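Local coordinates for AvmM (Streptomyces sp. NBRC 109436, PDB 7FE6), which catalyses macrocyclization through dehydration and Michael-type addition in the biosynthesis of alchivemycin A, at the interface of chains A and B. Coordinates in Å, arbitrary orientation; residue numbers count along the deposited sequence, not the author numbering. Chains: chain A/B, AvmM.

Contact 1: the interface of chains A and B. Residues chain A 193-197; chain B 40-42, 141-143.
With OG1 anti to its carbonyl carbon and beside its own backbone N (chi1 -63°), B:Thr40 turns its hydroxyl toward the C-terminal tail of A and its methyl toward A:Leu196 and A:Pro193. The hydroxyl oxygen OG1 of B:Thr40 takes a nearly straight hydrogen bond from the backbone N of A:Leu196, at 2.8 Å and 171° at the hydrogen. B:Thr40 OG1 also lies 2.7 Å from the oxygen of water 1, which bonds A:Ser195 OG and A:Tyr197 N as well, tying three successive tail residues to one threonine.

A:Leu196 has CG beside its backbone N (chi1 -60°), and its side chain runs across that of B:Thr40 at about a right angle, A:Leu196 CG to B:Thr40 CG2 3.6 Å. The CD1 branch of A:Leu196 reaches on to the methyl CB of B:Ala143, 3.7 Å away, which A:Tyr197 also touches, from a different side, with ring atom CE2.

At the upstream end, the A:Pro193 ring rests over a charged pair of B. A:Pro193 CG meets CB of B:Glu42 at 3.7 Å, while its CB faces NE and the aliphatic CG of B:Arg141. That pair is a salt bridge, B:Arg141 NE coming from above the carboxylate plane to B:Glu42 OE1 at 2.6 Å, which probably holds both side chains still beneath the proline.

The last residues of A, all loop, lie as an arm over the neighbouring strands 40-49 and 135-144 of B.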
loop_
_atom_site.group_PDB
_atom_site.type_symbol
_atom_site.label_atom_id
_atom_site.label_comp_id
_atom_site.label_asym_id
_atom_site.label_seq_id
_atom_site.Cartn_x
_atom_site.Cartn_y
_atom_site.Cartn_z
ATOM N N PRO A 193 -9.438 -14.347 -12.991
ATOM C CA PRO A 193 -9.420 -14.014 -14.416
ATOM C C PRO A 193 -9.143 -15.251 -15.243
ATOM O O PRO A 193 -8.286 -16.069 -14.902
ATOM C CB PRO A 193 -8.282 -12.994 -14.540
ATOM C CG PRO A 193 -7.402 -13.239 -13.312
ATOM C CD PRO A 193 -8.369 -13.647 -12.238
ATOM N N SER A 194 -9.920 -15.407 -16.307
ATOM C CA SER A 194 -9.550 -16.342 -17.341
ATOM C C SER A 194 -8.282 -15.852 -18.029
ATOM O O SER A 194 -7.972 -14.655 -18.043
ATOM C CB SER A 194 -10.684 -16.487 -18.355
ATOM O OG SER A 194 -11.859 -16.955 -17.721
ATOM N N SER A 195 -7.575 -16.787 -18.652
ATOM C CA SER A 195 -6.380 -16.434 -19.394
ATOM C C SER A 195 -6.724 -15.517 -20.561
ATOM O O SER A 195 -7.644 -15.788 -21.335
ATOM C CB SER A 195 -5.687 -17.694 -19.891
ATOM O OG SER A 195 -4.503 -17.375 -20.581
ATOM N N LEU A 196 -6.010 -14.396 -20.653
ATOM C CA LEU A 196 -6.175 -13.500 -21.783
ATOM C C LEU A 196 -5.491 -14.036 -23.030
ATOM O O LEU A 196 -5.782 -13.566 -24.139
ATOM C CB LEU A 196 -5.627 -12.115 -21.445
ATOM C CG LEU A 196 -6.305 -11.420 -20.259
ATOM C CD1 LEU A 196 -5.699 -10.018 -19.999
ATOM C CD2 LEU A 196 -7.804 -11.373 -20.465
ATOM N N TYR A 197 -4.554 -14.965 -22.864
ATOM C CA TYR A 197 -3.891 -15.564 -24.005
ATOM C C TYR A 197 -4.324 -17.002 -24.173
ATOM O O TYR A 197 -4.085 -17.560 -25.249
ATOM C CB TYR A 197 -2.367 -15.481 -23.883
ATOM C CG TYR A 197 -1.848 -14.095 -24.137
ATOM C CD1 TYR A 197 -1.606 -13.644 -25.426
ATOM C CD2 TYR A 197 -1.596 -13.215 -23.065
ATOM C CE1 TYR A 197 -1.126 -12.354 -25.650
ATOM C CE2 TYR A 197 -1.126 -11.930 -23.272
ATOM C CZ TYR A 197 -0.890 -11.504 -24.561
ATOM O OH TYR A 197 -0.412 -10.227 -24.761
ATOM N N THR B 40 -2.116 -14.276 -16.907
ATOM C CA THR B 40 -3.059 -13.196 -16.630
ATOM C C THR B 40 -3.211 -13.027 -15.129
ATOM O O THR B 40 -3.515 -13.992 -14.422
ATOM C CB THR B 40 -4.430 -13.457 -17.254
ATOM O OG1 THR B 40 -4.312 -13.515 -18.674
ATOM C CG2 THR B 40 -5.411 -12.349 -16.886
ATOM N N ILE B 41 -3.022 -11.801 -14.656
ATOM C CA ILE B 41 -3.253 -11.417 -13.272
ATOM C C ILE B 41 -4.384 -10.410 -13.232
ATOM O O ILE B 41 -4.659 -9.696 -14.206
ATOM C CB ILE B 41 -2.003 -10.807 -12.612
ATOM C CG1 ILE B 41 -1.672 -9.488 -13.307
ATOM C CG2 ILE B 41 -0.862 -11.807 -12.608
ATOM C CD1 ILE B 41 -0.788 -8.598 -12.547
ATOM N N GLU B 42 -5.053 -10.365 -12.087
ATOM C CA GLU B 42 -6.039 -9.341 -11.807
ATOM C C GLU B 42 -5.610 -8.587 -10.568
ATOM O O GLU B 42 -5.195 -9.191 -9.574
ATOM C CB GLU B 42 -7.430 -9.932 -11.626
ATOM C CG GLU B 42 -8.508 -8.906 -11.321
ATOM C CD GLU B 42 -9.893 -9.475 -11.554
ATOM O OE1 GLU B 42 -10.013 -10.442 -12.342
ATOM O OE2 GLU B 42 -10.854 -9.001 -10.907
ATOM N N ARG B 141 -7.363 -6.509 -15.380
ATOM C CA ARG B 141 -6.801 -7.779 -15.817
ATOM C C ARG B 141 -5.711 -7.505 -16.838
ATOM O O ARG B 141 -5.950 -6.823 -17.838
ATOM C CB ARG B 141 -7.872 -8.677 -16.408
ATOM C CG ARG B 141 -8.731 -9.264 -15.357
ATOM C CD ARG B 141 -10.017 -9.809 -15.929
ATOM N NE ARG B 141 -10.795 -10.413 -14.861
ATOM C CZ ARG B 141 -12.093 -10.657 -14.935
ATOM N NH1 ARG B 141 -12.762 -10.329 -16.033
ATOM N NH2 ARG B 141 -12.717 -11.207 -13.908
ATOM N N LEU B 142 -4.519 -8.035 -16.575
ATOM C CA LEU B 142 -3.323 -7.687 -17.327
ATOM C C LEU B 142 -2.558 -8.953 -17.670
ATOM O O LEU B 142 -2.453 -9.882 -16.857
ATOM C CB LEU B 142 -2.436 -6.697 -16.552
ATOM C CG LEU B 142 -1.065 -6.305 -17.108
ATOM C CD1 LEU B 142 -1.125 -5.712 -18.565
ATOM C CD2 LEU B 142 -0.377 -5.338 -16.119
ATOM N N ALA B 143 -2.072 -9.000 -18.901
ATOM C CA ALA B 143 -1.272 -10.123 -19.345
ATOM C C ALA B 143 -0.282 -9.590 -20.369
ATOM O O ALA B 143 -0.660 -8.796 -21.229
ATOM C CB ALA B 143 -2.162 -11.230 -19.921
HETATM O O HOH W 1 -2.733 -14.978 -20.353
#

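Contact 2: the interface of chains A and B. Residues chain A 152, 184, 186; chain B 48, 135, 137.
A:Gln184 and B:Ser135 form one direct polar link where strand 183-189 of A meets strand 135-144 of B: the serine hydroxyl B:Ser135 OG donates to the amide oxygen A:Gln184 OE1 at 2.7 Å, in the carbonyl plane and on a lone pair, with 119° at the oxygen. The glutamine reaches across because CG is anti to its backbone N (chi1 180°) and the chain stays extended beyond it. A second hydroxyl bond joins A:Ser186 OG and B:Thr137 OG1 at 2.8 Å, its direction not settled by the model. The amide nitrogen of the glutamine lies near both oxygens: within A, NE2 donates to A:Ser186 OG, and across the interface A:Gln184 NE2 is 3.1 Å from B:Thr137 OG1, a further hydrogen bond. An alanine at A:Gln184 would probably leave the B:Ser135 hydroxyl without its acceptor and the A:Ser186 and B:Thr137 hydroxyls without the amide nitrogen that both contact.

Carbon contacts finish the patch around the threonine. The methyl CG2 of B:Thr137 packs on CB of A:Ser186 at 3.5 Å, alongside the hydroxyl bond. A:His152 comes at the same threonine with its ring carbon CE1, which stands 3.6 Å from the B:Thr137 CB.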
loop_
_atom_site.group_PDB
_atom_site.type_symbol
_atom_site.label_atom_id
_atom_site.label_comp_id
_atom_site.label_asym_id
_atom_site.label_seq_id
_atom_site.Cartn_x
_atom_site.Cartn_y
_atom_site.Cartn_z
ATOM N N HIS A 152 -17.984 -5.850 -7.093
ATOM C CA HIS A 152 -17.213 -4.703 -6.633
ATOM C C HIS A 152 -17.486 -4.519 -5.147
ATOM O O HIS A 152 -18.584 -4.107 -4.753
ATOM C CB HIS A 152 -17.531 -3.432 -7.419
ATOM C CG HIS A 152 -16.920 -2.204 -6.816
ATOM N ND1 HIS A 152 -15.559 -2.066 -6.625
ATOM C CD2 HIS A 152 -17.486 -1.083 -6.303
ATOM C CE1 HIS A 152 -15.313 -0.900 -6.052
ATOM N NE2 HIS A 152 -16.466 -0.285 -5.845
ATOM N N GLN A 184 -8.815 1.842 2.009
ATOM C CA GLN A 184 -9.654 0.980 1.192
ATOM C C GLN A 184 -8.813 -0.150 0.628
ATOM O O GLN A 184 -7.619 0.009 0.371
ATOM C CB GLN A 184 -10.299 1.789 0.053
ATOM C CG GLN A 184 -11.216 1.041 -0.914
ATOM C CD GLN A 184 -11.908 1.982 -1.911
ATOM O OE1 GLN A 184 -11.898 3.195 -1.743
ATOM N NE2 GLN A 184 -12.451 1.424 -2.972
ATOM N N SER A 186 -10.020 -2.645 -2.519
ATOM C CA SER A 186 -11.078 -3.102 -3.418
ATOM C C SER A 186 -10.790 -4.502 -3.921
ATOM O O SER A 186 -9.655 -4.849 -4.223
ATOM C CB SER A 186 -11.235 -2.166 -4.611
ATOM O OG SER A 186 -11.681 -0.897 -4.192
ATOM N N THR B 48 -8.632 8.283 -4.596
ATOM C CA THR B 48 -9.439 8.748 -3.482
ATOM C C THR B 48 -9.199 10.235 -3.283
ATOM O O THR B 48 -8.050 10.681 -3.256
ATOM C CB THR B 48 -9.059 8.006 -2.195
ATOM O OG1 THR B 48 -9.223 6.602 -2.381
ATOM C CG2 THR B 48 -9.906 8.479 -1.023
ATOM N N SER B 135 -14.071 7.700 -3.635
ATOM C CA SER B 135 -13.085 6.998 -4.445
ATOM C C SER B 135 -13.753 6.294 -5.622
ATOM O O SER B 135 -14.944 5.974 -5.596
ATOM C CB SER B 135 -12.318 5.966 -3.628
ATOM O OG SER B 135 -13.055 4.763 -3.566
ATOM N N THR B 137 -12.829 2.957 -8.290
ATOM C CA THR B 137 -11.966 1.786 -8.389
ATOM C C THR B 137 -11.929 1.260 -9.817
ATOM O O THR B 137 -12.952 1.241 -10.504
ATOM C CB THR B 137 -12.455 0.675 -7.451
ATOM O OG1 THR B 137 -12.243 1.065 -6.089
ATOM C CG2 THR B 137 -11.717 -0.617 -7.710
#

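Contact 3: the interface of chains A and B. Residues chain A 182-184; chain B 27, 29, 46, 50.
A:Gln183 meets B:Arg50 and B:Asp27 with the two ends of its amide, where the start of strand 183-189 and the loop residue A:Leu182 face strands 24-29 and 40-49 and the loop residue B:Arg50. Its chain leaves with CG anti to the backbone N and then bends at chi2 (70°), which swings the amide toward the two charged side chains. A:Gln183 OE1 faces the guanidinium nitrogen NH2 of B:Arg50 at 3.3 Å, and A:Gln183 NE2 looks toward the carboxylate of B:Asp27, 3.4 Å from OD2. The amide stands almost perpendicular to that carboxylate, 80° between their planes, and these separations suggest polar complementarity more than firm bonding.

The next residue, A:Gln184, uses its flat face. Its side chain runs antiparallel to that of B:Phe46, and the amide stacks on the ring with 12° between planes. A:Gln184 CB touches ring atom B:Phe46 CE2 at 3.6 Å, and CG lies over the same face toward the rim. The backbone O of B:Asp27 sits over the opposite face, so the ring is sandwiched between its own chain and the partner.

B:Arg50, also part of the alchivemycin A pocket, grips one carbonyl end-on, the oxygen lying a little out of the guanidinium plane while both donors come in the plane of the carbonyl: NH2 of B:Arg50 donates to A:Leu182 O at 2.9 Å, and NH1 to the same oxygen at 3.1 Å.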
loop_
_atom_site.group_PDB
_atom_site.type_symbol
_atom_site.label_atom_id
_atom_site.label_comp_id
_atom_site.label_asym_id
_atom_site.label_seq_id
_atom_site.Cartn_x
_atom_site.Cartn_y
_atom_site.Cartn_z
ATOM N N LEU A 182 -9.751 6.802 6.599
ATOM C CA LEU A 182 -10.225 5.551 6.031
ATOM C C LEU A 182 -9.268 5.046 4.961
ATOM O O LEU A 182 -8.849 5.808 4.091
ATOM C CB LEU A 182 -11.610 5.746 5.425
ATOM C CG LEU A 182 -12.465 4.527 5.072
ATOM C CD1 LEU A 182 -12.767 3.670 6.292
ATOM C CD2 LEU A 182 -13.775 5.002 4.464
ATOM N N GLN A 183 -8.964 3.748 4.997
ATOM C CA GLN A 183 -8.165 3.091 3.974
ATOM C C GLN A 183 -8.965 1.967 3.318
ATOM O O GLN A 183 -9.671 1.203 3.990
ATOM C CB GLN A 183 -6.878 2.509 4.552
ATOM C CG GLN A 183 -5.822 2.199 3.493
ATOM C CD GLN A 183 -5.233 3.477 2.902
ATOM O OE1 GLN A 183 -5.314 4.539 3.507
ATOM N NE2 GLN A 183 -4.662 3.382 1.713
ATOM N N GLN A 184 -8.815 1.842 2.009
ATOM C CA GLN A 184 -9.654 0.980 1.192
ATOM C C GLN A 184 -8.813 -0.150 0.628
ATOM O O GLN A 184 -7.619 0.009 0.371
ATOM C CB GLN A 184 -10.299 1.789 0.053
ATOM C CG GLN A 184 -11.216 1.041 -0.914
ATOM C CD GLN A 184 -11.908 1.982 -1.911
ATOM O OE1 GLN A 184 -11.898 3.195 -1.743
ATOM N NE2 GLN A 184 -12.451 1.424 -2.972
ATOM N N ASP B 27 -4.164 3.994 -4.887
ATOM C CA ASP B 27 -3.706 2.798 -4.191
ATOM C C ASP B 27 -3.866 1.548 -5.055
ATOM O O ASP B 27 -4.857 1.390 -5.775
ATOM C CB ASP B 27 -4.472 2.585 -2.889
ATOM C CG ASP B 27 -4.160 3.624 -1.852
ATOM O OD1 ASP B 27 -3.006 3.650 -1.371
ATOM O OD2 ASP B 27 -5.060 4.436 -1.544
ATOM N N ILE B 29 -4.021 -2.692 -4.962
ATOM C CA ILE B 29 -4.253 -3.902 -4.193
ATOM C C ILE B 29 -4.003 -5.080 -5.132
ATOM O O ILE B 29 -4.504 -5.093 -6.263
ATOM C CB ILE B 29 -5.683 -3.938 -3.616
ATOM C CG1 ILE B 29 -5.862 -2.870 -2.515
ATOM C CG2 ILE B 29 -6.043 -5.351 -3.186
ATOM C CD1 ILE B 29 -5.135 -3.171 -1.238
ATOM N N PHE B 46 -7.330 2.227 -7.125
ATOM C CA PHE B 46 -8.405 3.158 -6.845
ATOM C C PHE B 46 -7.799 4.494 -6.463
ATOM O O PHE B 46 -6.734 4.551 -5.847
ATOM C CB PHE B 46 -9.362 2.630 -5.741
ATOM C CG PHE B 46 -8.690 1.794 -4.672
ATOM C CD1 PHE B 46 -8.429 0.442 -4.886
ATOM C CD2 PHE B 46 -8.345 2.361 -3.430
ATOM C CE1 PHE B 46 -7.805 -0.334 -3.901
ATOM C CE2 PHE B 46 -7.728 1.605 -2.441
ATOM C CZ PHE B 46 -7.452 0.243 -2.676
ATOM N N ARG B 50 -8.530 12.864 -1.105
ATOM C CA ARG B 50 -8.073 13.184 0.242
ATOM C C ARG B 50 -8.108 14.669 0.548
ATOM O O ARG B 50 -7.817 15.058 1.681
ATOM C CB ARG B 50 -6.655 12.672 0.470
ATOM C CG ARG B 50 -6.478 11.184 0.273
ATOM C CD ARG B 50 -7.006 10.441 1.444
ATOM N NE ARG B 50 -6.674 9.023 1.418
ATOM C CZ ARG B 50 -7.436 8.101 1.996
ATOM N NH1 ARG B 50 -8.541 8.474 2.613
ATOM N NH2 ARG B 50 -7.106 6.828 1.969
#

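Contact 2 and contact 3 are neighbours, their C-alpha centres about 6 Å apart, and share A:Gln184, whose strand 183-189 supplies A residues to both. Contact 1 lies about 20 Å from contact 2 and about 23 Å from contact 3, centre to centre of their C-alpha atoms, where the C-terminal tail of A reaches along B. Strand 40-49 of B serves all three, and strand 135-144 serves contacts 1 and 2, so one surface of B receives both a strand and a tail from A. The assembly holds three copies and this interface is not an exact two-fold; it may or may not be the biological one.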